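Local coordinates for Lin1909 protein (Listeria innocua, PDB 3FIJ), which is uncharacterised but binds manganese and probably hydrolyses gamma-glutamyl-gamma-aminobutyrate, at residues 34-39 with 231-236. Residues are numbered along the deposited sequence; the frame is centred on the assembly and turned at random.
Sequences VDAIQK and QLFQAL
Ala36 and Phe233 meet where two helices pack on the same face of the central sheet of a class I glutamine amidotransferase-like domain (Peptidase C26 family). The helix segments cross at -66°, with their axes 9.1 Å apart at closest approach. Between 34-39 and 231-236 the touching side chains are all apolar and buried. Ala36 CB sits over the middle of the Phe233 ring in a CH-pi contact, 3.5 Å from the centroid. It lies only 4° off the ring normal. All six ring carbons are therefore nearly equidistant from the methyl. Phe233 turns its ring this way with CG anti to its carbonyl carbon (chi1 -61°) and the ring plane roughly perpendicular to the CA-CB-CG plane. Phe112 of strand 111-114 meets the same ring edge-to-face, and Ile114 also touches it. The ring thus links the helix pair to the sheet. Ile37 reaches across with its delta methyl, which approaches the ring obliquely. It also packs on Ile7 and Ile9 of strand 6-10 and on Pro44 of strand 43-47. Lys39 NZ forms a salt bridge to Glu230, in the same helix as Phe233. Leu236, one turn after Phe233, brings its CD2 methyl to 4.4 Å from Ile37 CD1.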
loop_
_atom_site.group_PDB
_atom_site.type_symbol
_atom_site.label_atom_id
_atom_site.label_comp_id
_atom_site.label_asym_id
_atom_site.label_seq_id
_atom_site.Cartn_x
_atom_site.Cartn_y
_atom_site.Cartn_z
ATOM N N VAL A 34 6.042 23.571 -18.059
ATOM C CA VAL A 34 5.137 24.313 -18.935
ATOM C C VAL A 34 4.540 25.500 -18.172
ATOM O O VAL A 34 4.277 26.543 -18.767
ATOM C CB VAL A 34 3.977 23.425 -19.544
ATOM C CG1 VAL A 34 4.384 21.967 -19.572
ATOM C CG2 VAL A 34 2.678 23.638 -18.797
ATOM N N ASP A 35 4.331 25.343 -16.865
ATOM C CA ASP A 35 3.802 26.447 -16.056
ATOM C C ASP A 35 4.814 27.585 -16.147
ATOM O O ASP A 35 4.466 28.733 -16.398
ATOM C CB ASP A 35 3.648 26.060 -14.577
ATOM C CG ASP A 35 2.558 25.024 -14.337
ATOM O OD1 ASP A 35 1.625 24.908 -15.162
ATOM O OD2 ASP A 35 2.631 24.335 -13.293
ATOM N N ALA A 36 6.078 27.245 -15.937
ATOM C CA ALA A 36 7.157 28.219 -15.996
ATOM C C ALA A 36 7.177 28.957 -17.332
ATOM O O ALA A 36 7.227 30.182 -17.375
ATOM C CB ALA A 36 8.491 27.518 -15.764
ATOM N N ILE A 37 7.140 28.215 -18.427
ATOM C CA ILE A 37 7.168 28.844 -19.734
ATOM C C ILE A 37 5.952 29.732 -19.949
ATOM O O ILE A 37 6.076 30.862 -20.424
ATOM C CB ILE A 37 7.233 27.791 -20.861
ATOM C CG1 ILE A 37 8.576 27.055 -20.806
ATOM C CG2 ILE A 37 7.009 28.457 -22.213
ATOM C CD1 ILE A 37 9.771 27.965 -20.790
ATOM N N GLN A 38 4.775 29.227 -19.597
ATOM C CA GLN A 38 3.552 29.997 -19.777
ATOM C C GLN A 38 3.523 31.265 -18.934
ATOM O O GLN A 38 3.067 32.308 -19.399
ATOM C CB GLN A 38 2.332 29.130 -19.474
ATOM C CG GLN A 38 1.995 28.160 -20.600
ATOM C CD GLN A 38 0.941 27.144 -20.197
ATOM O OE1 GLN A 38 0.427 26.400 -21.037
ATOM N NE2 GLN A 38 0.621 27.098 -18.908
ATOM N N LYS A 39 4.024 31.186 -17.708
ATOM C CA LYS A 39 4.052 32.350 -16.837
ATOM C C LYS A 39 4.948 33.431 -17.435
ATOM O O LYS A 39 4.693 34.617 -17.284
ATOM C CB LYS A 39 4.573 31.958 -15.449
ATOM C CG LYS A 39 5.150 33.116 -14.620
ATOM C CD LYS A 39 4.114 34.186 -14.275
ATOM C CE LYS A 39 3.671 34.104 -12.824
ATOM N NZ LYS A 39 4.799 34.294 -11.864
ATOM N N GLN A 231 13.235 34.423 -13.530
ATOM C CA GLN A 231 14.072 35.152 -14.482
ATOM C C GLN A 231 14.812 34.208 -15.429
ATOM O O GLN A 231 15.050 34.536 -16.597
ATOM C CB GLN A 231 15.095 36.010 -13.745
ATOM C CG GLN A 231 14.536 37.243 -13.075
ATOM C CD GLN A 231 15.644 38.102 -12.500
ATOM O OE1 GLN A 231 16.574 38.507 -13.215
ATOM N NE2 GLN A 231 15.562 38.380 -11.201
ATOM N N LEU A 232 15.188 33.037 -14.924
ATOM C CA LEU A 232 15.892 32.075 -15.759
ATOM C C LEU A 232 15.039 31.710 -16.959
ATOM O O LEU A 232 15.501 31.751 -18.099
ATOM C CB LEU A 232 16.245 30.826 -14.945
ATOM C CG LEU A 232 17.571 30.902 -14.174
ATOM C CD1 LEU A 232 17.663 32.232 -13.427
ATOM C CD2 LEU A 232 17.688 29.727 -13.224
ATOM N N PHE A 233 13.783 31.362 -16.715
ATOM C CA PHE A 233 12.911 31.003 -17.824
ATOM C C PHE A 233 12.611 32.227 -18.688
ATOM O O PHE A 233 12.425 32.109 -19.907
ATOM C CB PHE A 233 11.609 30.390 -17.316
ATOM C CG PHE A 233 11.799 29.136 -16.516
ATOM C CD1 PHE A 233 11.897 29.185 -15.130
ATOM C CD2 PHE A 233 11.895 27.898 -17.154
ATOM C CE1 PHE A 233 12.091 28.029 -14.390
ATOM C CE2 PHE A 233 12.090 26.733 -16.420
ATOM C CZ PHE A 233 12.187 26.801 -15.034
ATOM N N GLN A 234 12.569 33.402 -18.058
ATOM C CA GLN A 234 12.297 34.646 -18.775
ATOM C C GLN A 234 13.408 34.877 -19.787
ATOM O O GLN A 234 13.148 35.217 -20.947
ATOM C CB GLN A 234 12.231 35.828 -17.804
ATOM C CG GLN A 234 11.827 37.145 -18.463
ATOM C CD GLN A 234 10.456 37.073 -19.119
ATOM O OE1 GLN A 234 9.438 36.885 -18.446
ATOM N NE2 GLN A 234 10.424 37.218 -20.438
ATOM N N ALA A 235 14.647 34.678 -19.343
ATOM C CA ALA A 235 15.813 34.855 -20.207
ATOM C C ALA A 235 15.721 33.935 -21.429
ATOM O O ALA A 235 15.959 34.361 -22.556
ATOM C CB ALA A 235 17.086 34.572 -19.424
ATOM N N LEU A 236 15.373 32.672 -21.211
ATOM C CA LEU A 236 15.245 31.734 -22.325
ATOM C C LEU A 236 14.233 32.251 -23.345
ATOM O O LEU A 236 14.485 32.232 -24.545
ATOM C CB LEU A 236 14.791 30.359 -21.833
ATOM C CG LEU A 236 14.402 29.417 -22.979
ATOM C CD1 LEU A 236 15.632 29.113 -23.847
ATOM C CD2 LEU A 236 13.810 28.134 -22.411
#